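Local coordinates for protein virC2 (Agrobacterium tumefaciens, PDB 2RH3) that probably binds DNA through its C-terminal ribbon-helix-helix domain, the part present here, and enhances T-DNA transfer and virulence, at residues V3-R8 and K103-A108. Numbering follows the deposited sequence.
Sequences VFLSAR and KLATAA
Ala105 presents its methyl group to the strand at the point where helix 97-118 passes beneath residues 3-7, the two segment axes coming within 6.4 Å at an angle of 56°. The methyl sits between two strand side chains that lie on the same side of the ribbon: Ala105 CB is 4.0 Å from Leu5 CB and 4.2 Å from Ala7 CB. Between them it also meets the backbone, with Ser6 O only 3.3 Å from Ala105 CB, the closest approach of any side chain between segments 3-8 and 103-108. CB of Ser6 leaves the backbone away from the helix, and the side chain touches Gln72 of strand 71-76.

Further toward the start of the strand, the side chains of Leu5 and Leu104 meet at a slant and touch branch to branch, Leu5 CD2 lying 3.9 Å from Leu104 CD2. Leu104 reaches this position with CG anti to the backbone N (chi1 -178°), whereas CG of Leu5 is anti to its own carbonyl carbon. The same Leu104 CD2 meets Val3 CG1 at 4.2 Å, so one methyl is shared by two strand residues. In the ribbon-helix-helix fold of VirC2, strand 2-7 pairs antiparallel with strand 71-76, and this contact packs the ribbon onto the helical core; Leu39 and Phe42 of helix 27-47 and Ile82 of helix 79-89 continue the apolar layer.

At the other end the packing turns polar. Thr106 carries OG1 beside its backbone N, where it hydrogen-bonds to His102 O one helical turn earlier. A water donates to Thr106 OG1 at 2.7 Å and accepts from Arg8 N at 2.9 Å, linking segments 3-8 and 103-108, which share no direct hydrogen bond; just before the helical segment, His102 ND1 makes a weak one with Ser6 O.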
loop_
_atom_site.group_PDB
_atom_site.type_symbol
_atom_site.label_atom_id
_atom_site.label_comp_id
_atom_site.label_asym_id
_atom_site.label_seq_id
_atom_site.Cartn_x
_atom_site.Cartn_y
_atom_site.Cartn_z
ATOM N N VAL A 3 7.256 11.338 -2.420
ATOM C CA VAL A 3 6.269 11.059 -1.386
ATOM C C VAL A 3 6.801 9.957 -0.477
ATOM O O VAL A 3 7.246 8.905 -0.948
ATOM C CB VAL A 3 4.896 10.661 -2.003
ATOM C CG1 VAL A 3 3.892 10.245 -0.928
ATOM C CG2 VAL A 3 4.339 11.813 -2.828
ATOM N N PHE A 4 6.772 10.218 0.824
ATOM C CA PHE A 4 7.193 9.237 1.805
ATOM C C PHE A 4 5.998 8.382 2.208
ATOM O O PHE A 4 4.889 8.896 2.394
ATOM C CB PHE A 4 7.897 9.910 2.988
ATOM C CG PHE A 4 9.198 10.575 2.604
ATOM C CD1 PHE A 4 10.395 9.860 2.626
ATOM C CD2 PHE A 4 9.218 11.905 2.183
ATOM C CE1 PHE A 4 11.600 10.468 2.246
ATOM C CE2 PHE A 4 10.413 12.521 1.805
ATOM C CZ PHE A 4 11.606 11.802 1.836
ATOM N N LEU A 5 6.239 7.073 2.286
ATOM C CA LEU A 5 5.197 6.056 2.399
ATOM C C LEU A 5 5.510 5.073 3.523
ATOM O O LEU A 5 6.667 4.871 3.876
ATOM C CB LEU A 5 5.121 5.270 1.086
ATOM C CG LEU A 5 4.979 6.099 -0.192
ATOM C CD1 LEU A 5 5.674 5.400 -1.353
ATOM C CD2 LEU A 5 3.510 6.365 -0.500
ATOM N N SER A 6 4.474 4.451 4.068
ATOM C CA SER A 6 4.648 3.456 5.117
ATOM C C SER A 6 3.489 2.483 5.108
ATOM O O SER A 6 2.368 2.844 4.760
ATOM C CB SER A 6 4.790 4.113 6.495
ATOM O OG SER A 6 3.630 4.843 6.841
ATOM N N ALA A 7 3.771 1.232 5.467
ATOM C CA ALA A 7 2.737 0.206 5.514
ATOM C C ALA A 7 3.136 -0.930 6.433
ATOM O O ALA A 7 4.318 -1.141 6.689
ATOM C CB ALA A 7 2.462 -0.336 4.119
ATOM N N ARG A 8 2.136 -1.657 6.919
ATOM C CA ARG A 8 2.367 -2.842 7.754
ATOM C C ARG A 8 2.198 -4.106 6.921
ATOM O O ARG A 8 1.314 -4.183 6.085
ATOM C CB ARG A 8 1.336 -2.904 8.874
ATOM C CG ARG A 8 1.457 -1.844 9.938
ATOM C CD ARG A 8 0.446 -2.124 11.029
ATOM N NE ARG A 8 0.597 -1.202 12.151
ATOM C CZ ARG A 8 1.435 -1.386 13.167
ATOM N NH1 ARG A 8 2.217 -2.458 13.217
ATOM N NH2 ARG A 8 1.493 -0.484 14.135
ATOM N N LYS A 103 -1.678 6.268 4.345
ATOM C CA LYS A 103 -2.968 6.036 3.685
ATOM C C LYS A 103 -2.775 5.607 2.240
ATOM O O LYS A 103 -3.431 4.667 1.765
ATOM C CB LYS A 103 -3.848 7.300 3.744
ATOM C CG LYS A 103 -4.401 7.561 5.125
ATOM C CD LYS A 103 -5.446 8.675 5.085
ATOM C CE LYS A 103 -5.802 9.164 6.477
ATOM N NZ LYS A 103 -6.442 8.110 7.318
ATOM N N LEU A 104 -1.861 6.295 1.555
ATOM C CA LEU A 104 -1.598 6.035 0.140
ATOM C C LEU A 104 -0.998 4.640 -0.051
ATOM O O LEU A 104 -1.504 3.855 -0.865
ATOM C CB LEU A 104 -0.673 7.108 -0.448
ATOM C CG LEU A 104 -0.345 6.980 -1.948
ATOM C CD1 LEU A 104 -1.615 6.971 -2.791
ATOM C CD2 LEU A 104 0.605 8.060 -2.420
ATOM N N ALA A 105 0.048 4.327 0.707
ATOM C CA ALA A 105 0.684 2.996 0.596
ATOM C C ALA A 105 -0.284 1.883 0.956
ATOM O O ALA A 105 -0.363 0.862 0.259
ATOM C CB ALA A 105 1.927 2.916 1.463
ATOM N N THR A 106 -1.035 2.084 2.037
ATOM C CA THR A 106 -1.969 1.077 2.509
ATOM C C THR A 106 -3.062 0.788 1.471
ATOM O O THR A 106 -3.392 -0.374 1.223
ATOM C CB THR A 106 -2.535 1.447 3.902
ATOM O OG1 THR A 106 -1.449 1.470 4.847
ATOM C CG2 THR A 106 -3.585 0.436 4.348
ATOM N N ALA A 107 -3.598 1.840 0.852
ATOM C CA ALA A 107 -4.590 1.682 -0.213
ATOM C C ALA A 107 -4.016 0.961 -1.433
ATOM O O ALA A 107 -4.676 0.107 -2.006
ATOM C CB ALA A 107 -5.161 3.046 -0.632
ATOM N N ALA A 108 -2.801 1.325 -1.821
ATOM C CA ALA A 108 -2.141 0.705 -2.968
ATOM C C ALA A 108 -1.995 -0.809 -2.739
ATOM O O ALA A 108 -2.278 -1.632 -3.617
ATOM C CB ALA A 108 -0.801 1.367 -3.203
HETATM O O HOH W 1 -0.535 -0.648 6.239
#